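Long-range contacts in threonine synthase (PDB 4F4F), which probably catalyses the pyridoxal 5'-phosphate-dependent conversion of O-phospho-L-homoserine and water into L-threonine and phosphate, the last step of threonine biosynthesis: residues Y56-L61 against V81-Y85; I165-N171 against V190-E196; A284-N288 against T308-D314. One frame throughout, in Å; residues are numbered along the deposited sequence.

Interaction 1: Y56-L61 against V81-Y85; sequences YVEVAL and VREAY
Both segments are regular α-helix, Y56-L61 at the start of helix 56-64 and V81-Y85 near the end of helix 74-86. Their axes approach to 9.7 Å and their N-to-C directions diverge by 133°, an obliquely antiparallel crossing. The backbones come nearest at V57 and R82, with CA atoms 6.0 Å apart. Within the helices, A60 N bonds to Y56 O (2.9 Å), L61 N to V57 O (3.0 Å) and Y85 N to V81 O (3.1 Å). V57 and V81, both t rotamers, meet in the middle: V57 CG1 lies 3.9 Å from V81 CG1, which also touches A60 CB at 3.8 Å. L61, mt, brings CD2 to 3.8 Å from V81 CG2. This is apolar helix-helix packing within the N-terminal region of the threonine synthase family; helix 117-134 packs against both, and helix 236-245 against Y56, V59 and A60 of the first. At one end of the seam Y56 (chi1 t) and Y85 (chi1 m) form a T-shaped stack, the Y56 edge toward the Y85 face, with centroids 5.1 Å apart and planes at 64°. A water joins their hydroxyls, 2.7 Å from Y56 OH and donating to Y85 OH at 2.8 Å; V119 O is a further partner of Y85 OH. At the solvent side the R82 guanidinium lays one face over V57, NH1 to CG1 3.6 Å, while NH1 makes a salt bridge with E78.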
loop_
_atom_site.group_PDB
_atom_site.type_symbol
_atom_site.label_atom_id
_atom_site.label_comp_id
_atom_site.label_asym_id
_atom_site.label_seq_id
_atom_site.Cartn_x
_atom_site.Cartn_y
_atom_site.Cartn_z
ATOM N N TYR A 56 16.599 -10.699 0.421
ATOM C CA TYR A 56 15.591 -9.638 0.288
ATOM C C TYR A 56 16.109 -8.341 0.891
ATOM O O TYR A 56 15.999 -7.285 0.277
ATOM C CB TYR A 56 14.242 -10.021 0.961
ATOM C CG TYR A 56 13.150 -9.026 0.684
ATOM C CD1 TYR A 56 13.009 -7.886 1.459
ATOM C CD2 TYR A 56 12.292 -9.187 -0.391
ATOM C CE1 TYR A 56 12.034 -6.945 1.211
ATOM C CE2 TYR A 56 11.292 -8.266 -0.650
ATOM C CZ TYR A 56 11.162 -7.136 0.133
ATOM O OH TYR A 56 10.185 -6.202 -0.149
ATOM N N VAL A 57 16.666 -8.427 2.105
ATOM C CA VAL A 57 17.201 -7.253 2.773
ATOM C C VAL A 57 18.319 -6.609 1.953
ATOM O O VAL A 57 18.338 -5.427 1.792
ATOM C CB VAL A 57 17.676 -7.607 4.198
ATOM C CG1 VAL A 57 18.533 -6.500 4.816
ATOM C CG2 VAL A 57 16.467 -7.922 5.057
ATOM N N GLU A 58 19.232 -7.393 1.418
ATOM C CA GLU A 58 20.317 -6.836 0.625
ATOM C C GLU A 58 19.832 -6.162 -0.652
ATOM O O GLU A 58 20.361 -5.132 -1.050
ATOM C CB GLU A 58 21.323 -7.925 0.276
ATOM C CG GLU A 58 22.146 -8.405 1.460
ATOM C CD GLU A 58 22.938 -9.656 1.110
ATOM O OE1 GLU A 58 22.436 -10.545 0.385
ATOM O OE2 GLU A 58 24.059 -9.778 1.568
ATOM N N VAL A 59 18.807 -6.726 -1.294
ATOM C CA VAL A 59 18.260 -6.118 -2.481
ATOM C C VAL A 59 17.565 -4.807 -2.111
ATOM O O VAL A 59 17.692 -3.812 -2.808
ATOM C CB VAL A 59 17.293 -7.062 -3.222
ATOM C CG1 VAL A 59 16.564 -6.348 -4.362
ATOM C CG2 VAL A 59 18.058 -8.275 -3.774
ATOM N N ALA A 60 16.834 -4.839 -1.013
ATOM C CA ALA A 60 16.157 -3.650 -0.477
ATOM C C ALA A 60 17.158 -2.505 -0.217
ATOM O O ALA A 60 16.925 -1.370 -0.584
ATOM C CB ALA A 60 15.391 -4.018 0.794
ATOM N N LEU A 61 18.299 -2.813 0.350
ATOM C CA LEU A 61 19.295 -1.776 0.624
ATOM C C LEU A 61 19.827 -1.194 -0.685
ATOM O O LEU A 61 19.950 0.031 -0.821
ATOM C CB LEU A 61 20.402 -2.330 1.495
ATOM C CG LEU A 61 20.036 -2.637 2.950
ATOM C CD1 LEU A 61 21.121 -3.474 3.583
ATOM C CD2 LEU A 61 19.789 -1.366 3.729
ATOM N N VAL A 81 16.077 -1.788 7.947
ATOM C CA VAL A 81 15.595 -2.680 6.869
ATOM C C VAL A 81 15.626 -4.133 7.366
ATOM O O VAL A 81 14.656 -4.866 7.233
ATOM C CB VAL A 81 16.389 -2.477 5.554
ATOM C CG1 VAL A 81 15.975 -3.505 4.521
ATOM C CG2 VAL A 81 16.183 -1.082 4.994
ATOM N N ARG A 82 16.714 -4.514 8.046
ATOM C CA ARG A 82 16.841 -5.872 8.613
ATOM C C ARG A 82 15.727 -6.123 9.621
ATOM O O ARG A 82 15.114 -7.175 9.609
ATOM C CB ARG A 82 18.216 -6.032 9.291
ATOM C CG ARG A 82 18.662 -7.434 9.683
ATOM C CD ARG A 82 20.218 -7.593 9.767
ATOM N NE ARG A 82 20.951 -7.103 8.555
ATOM C CZ ARG A 82 21.048 -7.731 7.354
ATOM N NH1 ARG A 82 21.712 -7.149 6.344
ATOM N NH2 ARG A 82 20.498 -8.927 7.117
ATOM N N GLU A 83 15.470 -5.154 10.491
ATOM C CA GLU A 83 14.434 -5.306 11.531
ATOM C C GLU A 83 13.015 -5.330 10.929
ATOM O O GLU A 83 12.196 -6.160 11.316
ATOM C CB GLU A 83 14.584 -4.229 12.616
ATOM C CG GLU A 83 15.862 -4.469 13.418
ATOM C CD GLU A 83 16.136 -3.451 14.515
ATOM O OE1 GLU A 83 15.419 -2.426 14.573
ATOM O OE2 GLU A 83 17.105 -3.700 15.290
ATOM N N ALA A 84 12.755 -4.450 9.969
ATOM C CA ALA A 84 11.493 -4.429 9.274
ATOM C C ALA A 84 11.118 -5.805 8.689
ATOM O O ALA A 84 10.001 -6.316 8.898
ATOM C CB ALA A 84 11.496 -3.360 8.162
ATOM N N TYR A 85 12.047 -6.412 7.973
ATOM C CA TYR A 85 11.720 -7.654 7.258
ATOM C C TYR A 85 11.944 -8.912 8.104
ATOM O O TYR A 85 11.472 -9.997 7.769
ATOM C CB TYR A 85 12.363 -7.630 5.848
ATOM C CG TYR A 85 11.742 -6.448 5.133
ATOM C CD1 TYR A 85 10.361 -6.409 4.886
ATOM C CD2 TYR A 85 12.499 -5.337 4.792
ATOM C CE1 TYR A 85 9.761 -5.313 4.331
ATOM C CE2 TYR A 85 11.901 -4.226 4.211
ATOM C CZ TYR A 85 10.547 -4.222 3.969
ATOM O OH TYR A 85 9.956 -3.106 3.424
HETATM O O HOH W 1 10.648 -3.668 0.769
#

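Interaction 2: I165-N171 against V190-E196; sequences IFILFPN and VHALSIE
Strands 163-170 and 190-196 are the two parallel strands of a β-α-β unit linked through helix 176-183, neighbours in a five-stranded parallel sheet. Their segments cross at -34° with axes 4.6 Å apart, and the bridges run in register from I165 with V190 to P170 with I195. Amides and carbonyls satisfy each other in a regular ladder: H191 N to I165 O 2.8 Å, I167 N to H191 O 3.1 Å, L193 N to I167 O 2.8 Å, F169 N to L193 O 3.0 Å, I195 N to F169 O 2.8 Å and N171 N to I195 O 2.7 Å. F166 and L168 turn their backbone bonds to strand 139-144 and T145. On the face of F166, the F166 and H191 rings (both chi1 m) form an offset stack, centroids 4.5 Å apart and planes at 9°, while H191 ND1 bonds Y461 OH. L168 CB packs on I195 CG1 at 3.8 Å. On the other face, F169 (chi1 p) lies under S194, whose CA sits 4.0 Å from the ring centroid in a CH-π contact. N171 ND2 donates to S194 OG at 2.6 Å, and a water donates to N171 OD1 (2.7 Å) and E196 OE1 (2.6 Å).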
loop_
_atom_site.group_PDB
_atom_site.type_symbol
_atom_site.label_atom_id
_atom_site.label_comp_id
_atom_site.label_asym_id
_atom_site.label_seq_id
_atom_site.Cartn_x
_atom_site.Cartn_y
_atom_site.Cartn_z
ATOM N N ILE A 165 0.375 5.836 18.506
ATOM C CA ILE A 165 -0.580 5.639 17.444
ATOM C C ILE A 165 -1.989 5.426 17.982
ATOM O O ILE A 165 -2.195 4.684 18.963
ATOM C CB ILE A 165 -0.121 4.502 16.499
ATOM C CG1 ILE A 165 -1.092 4.349 15.308
ATOM C CG2 ILE A 165 0.025 3.225 17.296
ATOM C CD1 ILE A 165 -0.577 3.643 14.064
ATOM N N PHE A 166 -2.936 6.135 17.366
ATOM C CA PHE A 166 -4.339 6.070 17.706
ATOM C C PHE A 166 -5.108 5.726 16.422
ATOM O O PHE A 166 -5.044 6.456 15.430
ATOM C CB PHE A 166 -4.838 7.425 18.269
ATOM C CG PHE A 166 -4.049 7.909 19.456
ATOM C CD1 PHE A 166 -2.762 8.397 19.288
ATOM C CD2 PHE A 166 -4.568 7.837 20.736
ATOM C CE1 PHE A 166 -2.020 8.810 20.393
ATOM C CE2 PHE A 166 -3.838 8.249 21.828
ATOM C CZ PHE A 166 -2.566 8.751 21.666
ATOM N N ILE A 167 -5.797 4.591 16.450
ATOM C CA ILE A 167 -6.619 4.154 15.337
ATOM C C ILE A 167 -8.064 4.077 15.803
ATOM O O ILE A 167 -8.390 3.392 16.812
ATOM C CB ILE A 167 -6.182 2.787 14.836
ATOM C CG1 ILE A 167 -4.743 2.827 14.262
ATOM C CG2 ILE A 167 -7.218 2.267 13.824
ATOM C CD1 ILE A 167 -4.528 3.712 13.036
ATOM N N LEU A 168 -8.917 4.783 15.077
ATOM C CA LEU A 168 -10.328 4.783 15.321
ATOM C C LEU A 168 -10.989 3.781 14.355
ATOM O O LEU A 168 -10.728 3.805 13.132
ATOM C CB LEU A 168 -10.884 6.199 15.072
ATOM C CG LEU A 168 -10.504 7.371 15.989
ATOM C CD1 LEU A 168 -9.018 7.696 15.984
ATOM C CD2 LEU A 168 -11.307 8.604 15.648
ATOM N N PHE A 169 -11.844 2.927 14.905
ATOM C CA PHE A 169 -12.610 1.958 14.132
ATOM C C PHE A 169 -14.025 1.843 14.686
ATOM O O PHE A 169 -14.262 2.178 15.852
ATOM C CB PHE A 169 -11.916 0.605 14.145
ATOM C CG PHE A 169 -11.793 -0.030 15.501
ATOM C CD1 PHE A 169 -12.781 -0.873 15.966
ATOM C CD2 PHE A 169 -10.654 0.155 16.270
ATOM C CE1 PHE A 169 -12.666 -1.478 17.188
ATOM C CE2 PHE A 169 -10.553 -0.431 17.533
ATOM C CZ PHE A 169 -11.553 -1.247 17.978
ATOM N N PRO A 170 -14.971 1.395 13.857
ATOM C CA PRO A 170 -16.366 1.432 14.302
ATOM C C PRO A 170 -16.684 0.303 15.265
ATOM O O PRO A 170 -16.435 -0.873 14.965
ATOM C CB PRO A 170 -17.156 1.298 13.011
ATOM C CG PRO A 170 -16.216 0.639 12.051
ATOM C CD PRO A 170 -14.854 1.134 12.414
ATOM N N ASN A 171 -17.256 0.662 16.409
ATOM C CA ASN A 171 -17.578 -0.281 17.444
ATOM C C ASN A 171 -18.499 -1.383 16.907
ATOM O O ASN A 171 -19.500 -1.107 16.262
ATOM C CB ASN A 171 -18.221 0.455 18.631
ATOM C CG ASN A 171 -18.529 -0.460 19.779
ATOM O OD1 ASN A 171 -19.688 -0.788 20.056
ATOM N ND2 ASN A 171 -17.497 -0.880 20.456
ATOM N N VAL A 190 0.272 2.115 21.673
ATOM C CA VAL A 190 -0.815 1.819 20.776
ATOM C C VAL A 190 -2.134 2.048 21.515
ATOM O O VAL A 190 -2.295 1.603 22.657
ATOM C CB VAL A 190 -0.770 0.369 20.271
ATOM C CG1 VAL A 190 -2.108 0.015 19.584
ATOM C CG2 VAL A 190 0.413 0.177 19.326
ATOM N N HIS A 191 -3.041 2.753 20.851
ATOM C CA HIS A 191 -4.370 3.080 21.379
ATOM C C HIS A 191 -5.442 2.793 20.372
ATOM O O HIS A 191 -5.569 3.476 19.377
ATOM C CB HIS A 191 -4.393 4.536 21.829
ATOM C CG HIS A 191 -3.280 4.863 22.803
ATOM N ND1 HIS A 191 -3.437 4.795 24.132
ATOM C CD2 HIS A 191 -1.960 5.233 22.579
ATOM C CE1 HIS A 191 -2.274 5.105 24.737
ATOM N NE2 HIS A 191 -1.368 5.371 23.782
ATOM N N ALA A 192 -6.215 1.753 20.634
ATOM C CA ALA A 192 -7.281 1.343 19.720
ATOM C C ALA A 192 -8.553 1.953 20.274
ATOM O O ALA A 192 -8.926 1.665 21.399
ATOM C CB ALA A 192 -7.377 -0.193 19.670
ATOM N N LEU A 193 -9.207 2.778 19.461
ATOM C CA LEU A 193 -10.356 3.541 19.861
ATOM C C LEU A 193 -11.555 3.030 19.085
ATOM O O LEU A 193 -11.622 3.219 17.886
ATOM C CB LEU A 193 -10.121 5.049 19.560
ATOM C CG LEU A 193 -8.947 5.725 20.276
ATOM C CD1 LEU A 193 -8.878 7.226 20.027
ATOM C CD2 LEU A 193 -8.988 5.419 21.776
ATOM N N SER A 194 -12.469 2.368 19.784
ATOM C CA SER A 194 -13.673 1.782 19.226
ATOM C C SER A 194 -14.769 2.844 19.343
ATOM O O SER A 194 -15.357 3.044 20.414
ATOM C CB SER A 194 -13.999 0.496 20.012
ATOM O OG SER A 194 -15.120 -0.217 19.514
ATOM N N ILE A 195 -15.038 3.527 18.231
ATOM C CA ILE A 195 -15.983 4.650 18.197
ATOM C C ILE A 195 -17.418 4.121 18.075
ATOM O O ILE A 195 -17.702 3.242 17.247
ATOM C CB ILE A 195 -15.644 5.606 17.016
ATOM C CG1 ILE A 195 -14.155 6.035 17.083
ATOM C CG2 ILE A 195 -16.624 6.808 16.958
ATOM C CD1 ILE A 195 -13.752 6.700 18.398
ATOM N N GLU A 196 -18.329 4.661 18.882
ATOM C CA GLU A 196 -19.754 4.343 18.786
ATOM C C GLU A 196 -20.318 5.149 17.606
ATOM O O GLU A 196 -20.965 6.189 17.772
ATOM C CB GLU A 196 -20.469 4.572 20.137
ATOM C CG GLU A 196 -19.786 3.792 21.282
ATOM C CD GLU A 196 -20.696 3.261 22.378
ATOM O OE1 GLU A 196 -21.409 2.288 22.103
ATOM O OE2 GLU A 196 -20.732 3.804 23.528
HETATM O O HOH W 2 -21.931 0.793 20.007
#

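Interaction 3: A284-N288 against T308-D314. With PLP (pyridoxal-5'-phosphate), chain C.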
loop_
_atom_site.group_PDB
_atom_site.type_symbol
_atom_site.label_atom_id
_atom_site.label_comp_id
_atom_site.label_asym_id
_atom_site.label_seq_id
_atom_site.Cartn_x
_atom_site.Cartn_y
_atom_site.Cartn_z
ATOM N N ALA A 284 -5.553 -4.666 -11.894
ATOM C CA ALA A 284 -6.698 -5.558 -11.711
ATOM C C ALA A 284 -7.661 -4.926 -10.693
ATOM O O ALA A 284 -7.263 -4.605 -9.566
ATOM C CB ALA A 284 -6.240 -6.940 -11.230
ATOM N N THR A 285 -8.920 -4.744 -11.102
ATOM C CA THR A 285 -9.887 -4.039 -10.291
ATOM C C THR A 285 -11.049 -4.989 -9.982
ATOM O O THR A 285 -11.257 -5.995 -10.673
ATOM C CB THR A 285 -10.465 -2.786 -11.015
ATOM O OG1 THR A 285 -11.530 -3.190 -11.918
ATOM C CG2 THR A 285 -9.344 -2.020 -11.758
ATOM N N ASN A 286 -11.791 -4.647 -8.942
ATOM C CA ASN A 286 -13.097 -5.223 -8.703
ATOM C C ASN A 286 -14.180 -4.427 -9.452
ATOM O O ASN A 286 -13.849 -3.645 -10.356
ATOM C CB ASN A 286 -13.352 -5.475 -7.189
ATOM C CG ASN A 286 -13.547 -4.209 -6.349
ATOM O OD1 ASN A 286 -14.031 -3.174 -6.813
ATOM N ND2 ASN A 286 -13.210 -4.323 -5.060
ATOM N N ASP A 287 -15.462 -4.650 -9.126
ATOM C CA ASP A 287 -16.577 -3.905 -9.747
ATOM C C ASP A 287 -16.430 -2.376 -9.669
ATOM O O ASP A 287 -17.018 -1.653 -10.455
ATOM C CB ASP A 287 -17.917 -4.320 -9.096
ATOM C CG ASP A 287 -18.122 -5.829 -9.113
ATOM O OD1 ASP A 287 -18.589 -6.349 -10.130
ATOM O OD2 ASP A 287 -17.731 -6.494 -8.136
ATOM N N ASN A 288 -15.649 -1.890 -8.716
ATOM C CA ASN A 288 -15.289 -0.472 -8.674
ATOM C C ASN A 288 -14.122 -0.266 -9.632
ATOM O O ASN A 288 -12.950 -0.367 -9.267
ATOM C CB ASN A 288 -14.932 -0.082 -7.250
ATOM C CG ASN A 288 -16.093 -0.283 -6.311
ATOM O OD1 ASN A 288 -16.986 0.546 -6.255
ATOM N ND2 ASN A 288 -16.099 -1.394 -5.584
ATOM N N THR A 308 -18.082 -5.241 -2.286
ATOM C CA THR A 308 -17.690 -6.450 -2.991
ATOM C C THR A 308 -17.060 -7.396 -1.975
ATOM O O THR A 308 -17.068 -7.113 -0.777
ATOM C CB THR A 308 -16.639 -6.149 -4.095
ATOM O OG1 THR A 308 -15.402 -5.764 -3.486
ATOM C CG2 THR A 308 -17.123 -5.048 -5.097
ATOM N N THR A 309 -16.496 -8.501 -2.457
ATOM C CA THR A 309 -15.759 -9.431 -1.620
ATOM C C THR A 309 -14.274 -9.078 -1.541
ATOM O O THR A 309 -13.518 -9.764 -0.873
ATOM C CB THR A 309 -15.931 -10.892 -2.110
ATOM O OG1 THR A 309 -15.660 -10.966 -3.514
ATOM C CG2 THR A 309 -17.415 -11.423 -1.807
ATOM N N SER A 310 -13.857 -8.002 -2.210
ATOM C CA SER A 310 -12.486 -7.516 -2.106
ATOM C C SER A 310 -12.500 -6.078 -1.554
ATOM O O SER A 310 -12.122 -5.136 -2.276
ATOM C CB SER A 310 -11.783 -7.589 -3.466
ATOM O OG SER A 310 -12.596 -7.146 -4.540
ATOM N N PRO A 311 -12.925 -5.903 -0.274
ATOM C CA PRO A 311 -13.184 -4.555 0.257
ATOM C C PRO A 311 -11.996 -3.596 0.243
ATOM O O PRO A 311 -12.202 -2.385 0.156
ATOM C CB PRO A 311 -13.629 -4.816 1.706
ATOM C CG PRO A 311 -12.996 -6.108 2.058
ATOM C CD PRO A 311 -13.119 -6.916 0.776
ATOM N N SER A 312 -10.764 -4.096 0.298
ATOM C CA SER A 312 -9.600 -3.177 0.236
ATOM C C SER A 312 -9.419 -2.514 -1.151
ATOM O O SER A 312 -8.610 -1.611 -1.318
ATOM C CB SER A 312 -8.309 -3.887 0.641
ATOM O OG SER A 312 -8.422 -4.450 1.950
ATOM N N MET A 313 -10.179 -2.974 -2.140
ATOM C CA MET A 313 -10.165 -2.389 -3.463
ATOM C C MET A 313 -11.488 -1.680 -3.788
ATOM O O MET A 313 -11.724 -1.271 -4.921
ATOM C CB MET A 313 -9.831 -3.478 -4.494
ATOM C CG MET A 313 -8.409 -3.998 -4.374
ATOM S SD MET A 313 -8.200 -5.624 -5.144
ATOM C CE MET A 313 -8.845 -5.338 -6.795
ATOM N N ASP A 314 -12.337 -1.511 -2.783
ATOM C CA ASP A 314 -13.612 -0.832 -2.980
ATOM C C ASP A 314 -13.368 0.675 -2.951
ATOM O O ASP A 314 -13.605 1.337 -1.939
ATOM C CB ASP A 314 -14.628 -1.277 -1.926
ATOM C CG ASP A 314 -15.211 -2.687 -2.207
ATOM O OD1 ASP A 314 -14.952 -3.279 -3.274
ATOM O OD2 ASP A 314 -15.958 -3.202 -1.343
HETATM N N1 PLP C . -5.326 -5.878 -1.933
HETATM C C2 PLP C . -5.297 -5.841 -0.546
HETATM C C2A PLP C . -5.424 -7.066 0.333
HETATM C C3 PLP C . -5.106 -4.531 0.142
HETATM O O3 PLP C . -5.068 -4.492 1.521
HETATM C C4 PLP C . -4.984 -3.310 -0.735
HETATM C C4A PLP C . -4.779 -1.938 -0.180
HETATM C C5 PLP C . -5.017 -3.467 -2.211
HETATM C C6 PLP C . -5.178 -4.776 -2.725
HETATM C C5A PLP C . -4.837 -2.224 -3.107
HETATM O O4P PLP C . -3.507 -1.567 -2.980
HETATM P P PLP C . -3.083 -0.113 -3.623
HETATM O O1P PLP C . -3.478 -0.193 -5.089
HETATM O O2P PLP C . -3.898 0.882 -2.821
HETATM O O3P PLP C . -1.596 0.081 -3.417
HETATM O O HOH W 3 -11.446 -2.037 -7.630
#
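N286 pushes its carboxamide into the mouth of the T308-D314 loop, where ND2 lies among T308, S310, M313 and D314. ND2 donates to S310 OG at 2.9 Å and, with weak geometry, to D314 OD1 at 2.7 Å. Its partner atom OD1 turns back on its own segment: it accepts from N288 N at 2.8 Å, closing an Asx turn, and from N288 ND2 at 3.0 Å. The loop is braced in the same way. T308 OG1 accepts from S310 N at 3.0 Å, an ST turn, and donates to D314 OD1 at 2.5 Å; T308 N reaches D314 OD2 at 3.1 Å, so this carboxylate closes the turn between T308 and D314. One water adds a further link, accepting from N286 N (2.9 Å) and lying 2.8 Å from both M313 O and N288 O. M313 fills the gap between strand end and cofactor: its CE lies 3.3 Å from A284 O and 3.9 Å from T285 CA, at the end of a strand of the mixed sheet, while its CG lies 3.7 Å from PLP C6. S312 CB comes within 3.3 Å of PLP C3, so the two neighbours sit against the same face of the pyridine ring. H391, another pocket residue, takes the S312 amide. With ND2 held by the loop and OD1 by N288, polar groups tie the loop that brings S312 CB and M313 CG to PLP to the end of strand 278-285, while hydrogen bonds to the cofactor come from G260, N261, F262, D264 and T414.

The three contacts follow one another along the chain and do not touch. Interaction 3 alone reaches the cofactor, supplying S312 and M313 from a loop packed against the end of a mixed-sheet strand. Interaction 2 belongs to the separate parallel sheet, its centre 24 Å from that of interaction 3; the I167 side chain is about 11 Å from that of K117, predicted to carry the cofactor but not joined to it in this structure. Interaction 1 lies in the N-terminal region, on the opposite side of the chain's centre from interaction 3 (centres 30 Å apart), with the Y56 side chain about 14 Å from PLP and the Y85 side chain about 11 Å from that of K117.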